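Local coordinates for protein mRNA interferase (Mycobacterium tuberculosis, PDB 6L2A) that probably acts as the toxic component of a type II toxin-antitoxin system, an RNA-cleaving endonuclease of the PemK/MazF family, at residues A[9-14]-A[29-34]; A[82-87]-A[112-117]. The protein carries 6 engineered substitutions. All coordinates share one frame; numbering follows the deposited sequence.

In the fold
From the N terminus, strand 10-14 is the first strand of the chain; after a loop in which residues 17-26 are not modelled the chain returns as strand 28-32, and contact 1 closes that loop by joining the two strands as an antiparallel pair. Past helix 36-45, strands 49-56 and 66-69 and helix 71-74, contact 2 begins: residues 82-87 leave strand 80-83, and the chain runs through strands 88-91 and 95-101 before the end of helix 104-117 packs on them. The two loops therefore follow in series, neither crossing the other. Their centres lie about 13 Å apart, joined by packing of V33 on L114. Both contacts reach the same curled sheet and the second subunit.

Contact 1: residues A[9-14]-A[29-34]; sequences GEIWQV and PAVVVS
Residues 9-14 and 29-34 meet as an antiparallel beta pair in the curled sheet of the MazF toxin fold, an SH3-like barrel, close to the centre of the chain. The short strand axes run at 137°, well off strict antiparallel, as expected of strongly twisted strands. W12 and A30 form the hydrogen-bonded pair: W12 N gives to A30 O at 2.9 Å and A30 N returns a more bent bond to W12 O. V32 N bonds to E10 O at the strand ends, and G9 N to V32 O (2.8 Å) carries the pairing one residue beyond strand 10-14.

I11, V31, Q13 and P29 share one face. I11 CG2, anti to its own backbone N, lies 4.1 Å from P29 CB, while its CG1 branch meets V31 CG2. W12 and A30 point to the other face, where V14 CG2 touches A30 CB and V32 CG2 comes obliquely to the indole at CD1, 3.9 Å away. Strand 95-101 pairs with the far edge of 10-14, and L95 and P98 also pack on W12. The indole is further fixed by its own strand: W12 NE1 donates nearly straight (167°) to E10 OE2 at 2.8 Å; OE2 lies in the indole plane, whereas NE1 meets the carboxylate from above its plane.

Contact 2: residues A[82-87]-A[112-117]; sequences AQAEQI and EALKLH
The backbones of residues 82-87 and 112-117 approach most closely at A84 and L114, whose CA atoms are 5.7 Å apart, where a short 3-10 turn after strand 80-83 faces the last turns of the C-terminal helix. The contact is van der Waals packing with one CH-pi interaction, and it sets this helix of the MazF fold against the sheet beside the dimer interface.

A84 points its methyl toward the helix: A84 CB sits 3.8 Å from L114 CD2, with A113 CB also within packing distance. L114 CD2 is shared, since I87 CD1 reaches it at 4.0 Å, the two side chains crossing at about a right angle. I87 gets there as an extended chain, CG1 anti to the backbone N (chi1 178°).

H117 covers the turn itself. With CG anti to its backbone N (chi1 174°), the imidazole lies flat on E85, whose CA stands 3.5 Å from the ring centroid and 13° off the normal. E85 CB reaches the same ring near CE1, at 3.6 Å. E85 OE2 leads away to a hydrogen bond with Q66 NE2, and H117 NE2 is hydrogen-bonded to T51 OG1 of the second subunit, so the ring is held by its face within the chain and by a nitrogen across the dimer.

V67 of strand 66-69 touches A113, T51 of strand 49-56 in the same chain touches I87, and V49 of the second subunit covers the turn at E85. S34 of the second subunit packs on H117, and its N35 ND2 hydrogen-bonds to H117 O, placing the helix end between its own sheet and the partner chain.

Contact 1: residues A[9-14]-A[29-34]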
loop_
_atom_site.group_PDB
_atom_site.type_symbol
_atom_site.label_atom_id
_atom_site.label_comp_id
_atom_site.label_asym_id
_atom_site.label_seq_id
_atom_site.Cartn_x
_atom_site.Cartn_y
_atom_site.Cartn_z
ATOM N N GLY A 9 -3.134 8.207 -10.707
ATOM C CA GLY A 9 -2.489 8.020 -11.988
ATOM C C GLY A 9 -1.432 9.051 -12.315
ATOM O O GLY A 9 -0.649 8.837 -13.249
ATOM N N GLU A 10 -1.382 10.156 -11.580
ATOM C CA GLU A 10 -0.322 11.131 -11.780
ATOM C C GLU A 10 1.001 10.595 -11.249
ATOM O O GLU A 10 1.046 9.806 -10.301
ATOM C CB GLU A 10 -0.656 12.448 -11.082
ATOM C CG GLU A 10 -1.777 13.238 -11.724
ATOM C CD GLU A 10 -1.937 14.614 -11.111
ATOM O OE1 GLU A 10 -2.473 15.508 -11.795
ATOM O OE2 GLU A 10 -1.527 14.801 -9.944
ATOM N N ILE A 11 2.088 11.041 -11.872
ATOM C CA ILE A 11 3.442 10.688 -11.460
ATOM C C ILE A 11 4.050 11.900 -10.772
ATOM O O ILE A 11 4.143 12.981 -11.367
ATOM C CB ILE A 11 4.299 10.235 -12.649
ATOM C CG1 ILE A 11 3.660 9.018 -13.309
ATOM C CG2 ILE A 11 5.722 9.917 -12.197
ATOM C CD1 ILE A 11 4.333 8.609 -14.570
ATOM N N TRP A 12 4.461 11.720 -9.522
ATOM C CA TRP A 12 5.034 12.782 -8.716
ATOM C C TRP A 12 6.422 12.383 -8.237
ATOM O O TRP A 12 6.693 11.207 -7.980
ATOM C CB TRP A 12 4.159 13.094 -7.494
ATOM C CG TRP A 12 2.935 13.895 -7.793
ATOM C CD1 TRP A 12 1.854 13.500 -8.524
ATOM C CD2 TRP A 12 2.656 15.227 -7.350
ATOM N NE1 TRP A 12 0.924 14.509 -8.574
ATOM C CE2 TRP A 12 1.391 15.580 -7.859
ATOM C CE3 TRP A 12 3.356 16.158 -6.574
ATOM C CZ2 TRP A 12 0.810 16.824 -7.619
ATOM C CZ3 TRP A 12 2.778 17.394 -6.337
ATOM C CH2 TRP A 12 1.517 17.715 -6.857
ATOM N N GLN A 13 7.298 13.374 -8.125
ATOM C CA GLN A 13 8.521 13.206 -7.358
ATOM C C GLN A 13 8.168 13.284 -5.879
ATOM O O GLN A 13 7.510 14.233 -5.444
ATOM C CB GLN A 13 9.545 14.279 -7.730
ATOM C CG GLN A 13 10.936 14.044 -7.161
ATOM C CD GLN A 13 11.705 12.964 -7.905
ATOM O OE1 GLN A 13 11.164 12.282 -8.777
ATOM N NE2 GLN A 13 12.982 12.814 -7.569
ATOM N N VAL A 14 8.572 12.272 -5.111
ATOM C CA VAL A 14 8.176 12.171 -3.714
ATOM C C VAL A 14 9.404 11.904 -2.857
ATOM O O VAL A 14 10.416 11.374 -3.320
ATOM C CB VAL A 14 7.112 11.072 -3.478
ATOM C CG1 VAL A 14 5.891 11.311 -4.347
ATOM C CG2 VAL A 14 7.697 9.692 -3.740
ATOM N N PRO A 29 10.417 9.077 -8.259
ATOM C CA PRO A 29 9.075 9.193 -8.838
ATOM C C PRO A 29 8.165 8.083 -8.335
ATOM O O PRO A 29 8.612 6.992 -7.976
ATOM C CB PRO A 29 9.330 9.070 -10.344
ATOM C CG PRO A 29 10.554 8.220 -10.431
ATOM C CD PRO A 29 11.406 8.607 -9.246
ATOM N N ALA A 30 6.868 8.379 -8.310
ATOM C CA ALA A 30 5.884 7.415 -7.840
ATOM C C ALA A 30 4.530 7.754 -8.443
ATOM O O ALA A 30 4.265 8.906 -8.791
ATOM C CB ALA A 30 5.801 7.395 -6.308
ATOM N N VAL A 31 3.683 6.732 -8.566
ATOM C CA VAL A 31 2.338 6.872 -9.117
ATOM C C VAL A 31 1.342 6.969 -7.969
ATOM O O VAL A 31 1.330 6.114 -7.076
ATOM C CB VAL A 31 1.985 5.690 -10.037
ATOM C CG1 VAL A 31 0.603 5.895 -10.657
ATOM C CG2 VAL A 31 3.046 5.508 -11.115
ATOM N N VAL A 32 0.501 8.003 -7.996
ATOM C CA VAL A 32 -0.576 8.123 -7.018
ATOM C C VAL A 32 -1.631 7.062 -7.298
ATOM O O VAL A 32 -2.154 6.969 -8.416
ATOM C CB VAL A 32 -1.189 9.530 -7.064
ATOM C CG1 VAL A 32 -2.341 9.629 -6.077
ATOM C CG2 VAL A 32 -0.129 10.592 -6.784
ATOM N N VAL A 33 -1.963 6.262 -6.282
ATOM C CA VAL A 33 -2.936 5.187 -6.467
ATOM C C VAL A 33 -4.056 5.241 -5.433
ATOM O O VAL A 33 -5.017 4.466 -5.511
ATOM C CB VAL A 33 -2.255 3.806 -6.455
ATOM C CG1 VAL A 33 -1.299 3.677 -7.629
ATOM C CG2 VAL A 33 -1.535 3.567 -5.134
ATOM N N SER A 34 -3.952 6.136 -4.455
ATOM C CA SER A 34 -5.096 6.367 -3.585
ATOM C C SER A 34 -6.232 6.994 -4.391
ATOM O O SER A 34 -6.002 7.730 -5.353
ATOM C CB SER A 34 -4.713 7.258 -2.401
ATOM O OG SER A 34 -3.916 8.360 -2.802
#

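Contact 2: residues A[82-87]-A[112-117]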
loop_
_atom_site.group_PDB
_atom_site.type_symbol
_atom_site.label_atom_id
_atom_site.label_comp_id
_atom_site.label_asym_id
_atom_site.label_seq_id
_atom_site.Cartn_x
_atom_site.Cartn_y
_atom_site.Cartn_z
ATOM N N ALA A 82 6.354 0.668 -12.656
ATOM C CA ALA A 82 5.751 0.887 -11.353
ATOM C C ALA A 82 5.823 -0.408 -10.558
ATOM O O ALA A 82 5.512 -1.480 -11.082
ATOM C CB ALA A 82 4.300 1.344 -11.501
ATOM N N GLN A 83 6.244 -0.310 -9.304
ATOM C CA GLN A 83 6.460 -1.472 -8.446
ATOM C C GLN A 83 5.356 -1.499 -7.393
ATOM O O GLN A 83 5.486 -0.898 -6.325
ATOM C CB GLN A 83 7.839 -1.416 -7.800
ATOM C CG GLN A 83 8.988 -1.271 -8.781
ATOM C CD GLN A 83 10.331 -1.215 -8.082
ATOM O OE1 GLN A 83 10.873 -0.137 -7.838
ATOM N NE2 GLN A 83 10.874 -2.379 -7.749
ATOM N N ALA A 84 4.265 -2.208 -7.697
ATOM C CA ALA A 84 3.146 -2.277 -6.765
ATOM C C ALA A 84 3.517 -2.970 -5.462
ATOM O O ALA A 84 2.878 -2.712 -4.436
ATOM C CB ALA A 84 1.955 -2.988 -7.408
ATOM N N GLU A 85 4.530 -3.840 -5.475
ATOM C CA GLU A 85 4.973 -4.476 -4.241
ATOM C C GLU A 85 5.697 -3.510 -3.312
ATOM O O GLU A 85 5.958 -3.865 -2.158
ATOM C CB GLU A 85 5.872 -5.680 -4.554
ATOM C CG GLU A 85 7.340 -5.356 -4.850
ATOM C CD GLU A 85 7.585 -4.833 -6.260
ATOM O OE1 GLU A 85 6.611 -4.524 -6.978
ATOM O OE2 GLU A 85 8.767 -4.737 -6.653
ATOM N N GLN A 86 6.018 -2.301 -3.780
ATOM C CA GLN A 86 6.678 -1.287 -2.970
ATOM C C GLN A 86 5.724 -0.175 -2.554
ATOM O O GLN A 86 6.172 0.925 -2.219
ATOM C CB GLN A 86 7.875 -0.706 -3.724
ATOM C CG GLN A 86 8.869 -1.749 -4.208
ATOM C CD GLN A 86 10.175 -1.703 -3.444
ATOM O OE1 GLN A 86 10.229 -2.048 -2.262
ATOM N NE2 GLN A 86 11.237 -1.271 -4.114
ATOM N N ILE A 87 4.416 -0.449 -2.568
ATOM C CA ILE A 87 3.410 0.569 -2.284
ATOM C C ILE A 87 3.623 1.161 -0.894
ATOM O O ILE A 87 3.937 0.449 0.068
ATOM C CB ILE A 87 2.011 -0.054 -2.437
ATOM C CG1 ILE A 87 0.903 0.945 -2.105
ATOM C CG2 ILE A 87 1.881 -1.309 -1.578
ATOM C CD1 ILE A 87 -0.485 0.383 -2.347
ATOM N N GLU A 112 -4.647 -3.996 -11.923
ATOM C CA GLU A 112 -4.516 -5.448 -11.874
ATOM C C GLU A 112 -3.285 -5.867 -11.081
ATOM O O GLU A 112 -3.326 -6.853 -10.335
ATOM C CB GLU A 112 -4.466 -6.017 -13.291
ATOM C CG GLU A 112 -5.788 -5.934 -14.028
ATOM C CD GLU A 112 -6.870 -6.758 -13.360
ATOM O OE1 GLU A 112 -6.638 -7.962 -13.120
ATOM O OE2 GLU A 112 -7.950 -6.203 -13.073
ATOM N N ALA A 113 -2.179 -5.133 -11.228
ATOM C CA ALA A 113 -0.974 -5.448 -10.466
ATOM C C ALA A 113 -1.199 -5.240 -8.973
ATOM O O ALA A 113 -0.700 -6.013 -8.147
ATOM C CB ALA A 113 0.196 -4.598 -10.957
ATOM N N LEU A 114 -1.950 -4.200 -8.609
ATOM C CA LEU A 114 -2.265 -3.973 -7.202
ATOM C C LEU A 114 -3.156 -5.077 -6.651
ATOM O O LEU A 114 -2.934 -5.562 -5.535
ATOM C CB LEU A 114 -2.928 -2.607 -7.030
ATOM C CG LEU A 114 -2.008 -1.395 -7.178
ATOM C CD1 LEU A 114 -2.825 -0.124 -7.347
ATOM C CD2 LEU A 114 -1.083 -1.286 -5.977
ATOM N N LYS A 115 -4.174 -5.485 -7.414
ATOM C CA LYS A 115 -5.046 -6.564 -6.959
ATOM C C LYS A 115 -4.277 -7.869 -6.814
ATOM O O LYS A 115 -4.487 -8.619 -5.852
ATOM C CB LYS A 115 -6.221 -6.735 -7.924
ATOM C CG LYS A 115 -7.165 -5.547 -7.956
ATOM C CD LYS A 115 -8.488 -5.918 -8.589
ATOM C CE LYS A 115 -8.271 -6.565 -9.943
ATOM N NZ LYS A 115 -9.474 -7.315 -10.393
ATOM N N LEU A 116 -3.375 -8.155 -7.755
ATOM C CA LEU A 116 -2.546 -9.350 -7.649
ATOM C C LEU A 116 -1.658 -9.295 -6.411
ATOM O O LEU A 116 -1.595 -10.256 -5.634
ATOM C CB LEU A 116 -1.693 -9.510 -8.908
ATOM C CG LEU A 116 -0.668 -10.645 -8.848
ATOM C CD1 LEU A 116 -1.345 -12.002 -8.978
ATOM C CD2 LEU A 116 0.402 -10.464 -9.913
ATOM N N HIS A 117 -0.963 -8.174 -6.209
ATOM C CA HIS A 117 -0.040 -8.082 -5.085
ATOM C C HIS A 117 -0.768 -8.191 -3.754
ATOM O O HIS A 117 -0.240 -8.764 -2.795
ATOM C CB HIS A 117 0.749 -6.776 -5.138
ATOM C CG HIS A 117 1.608 -6.555 -3.933
ATOM N ND1 HIS A 117 2.670 -7.376 -3.616
ATOM C CD2 HIS A 117 1.548 -5.622 -2.952
ATOM C CE1 HIS A 117 3.236 -6.947 -2.503
ATOM N NE2 HIS A 117 2.573 -5.886 -2.077
#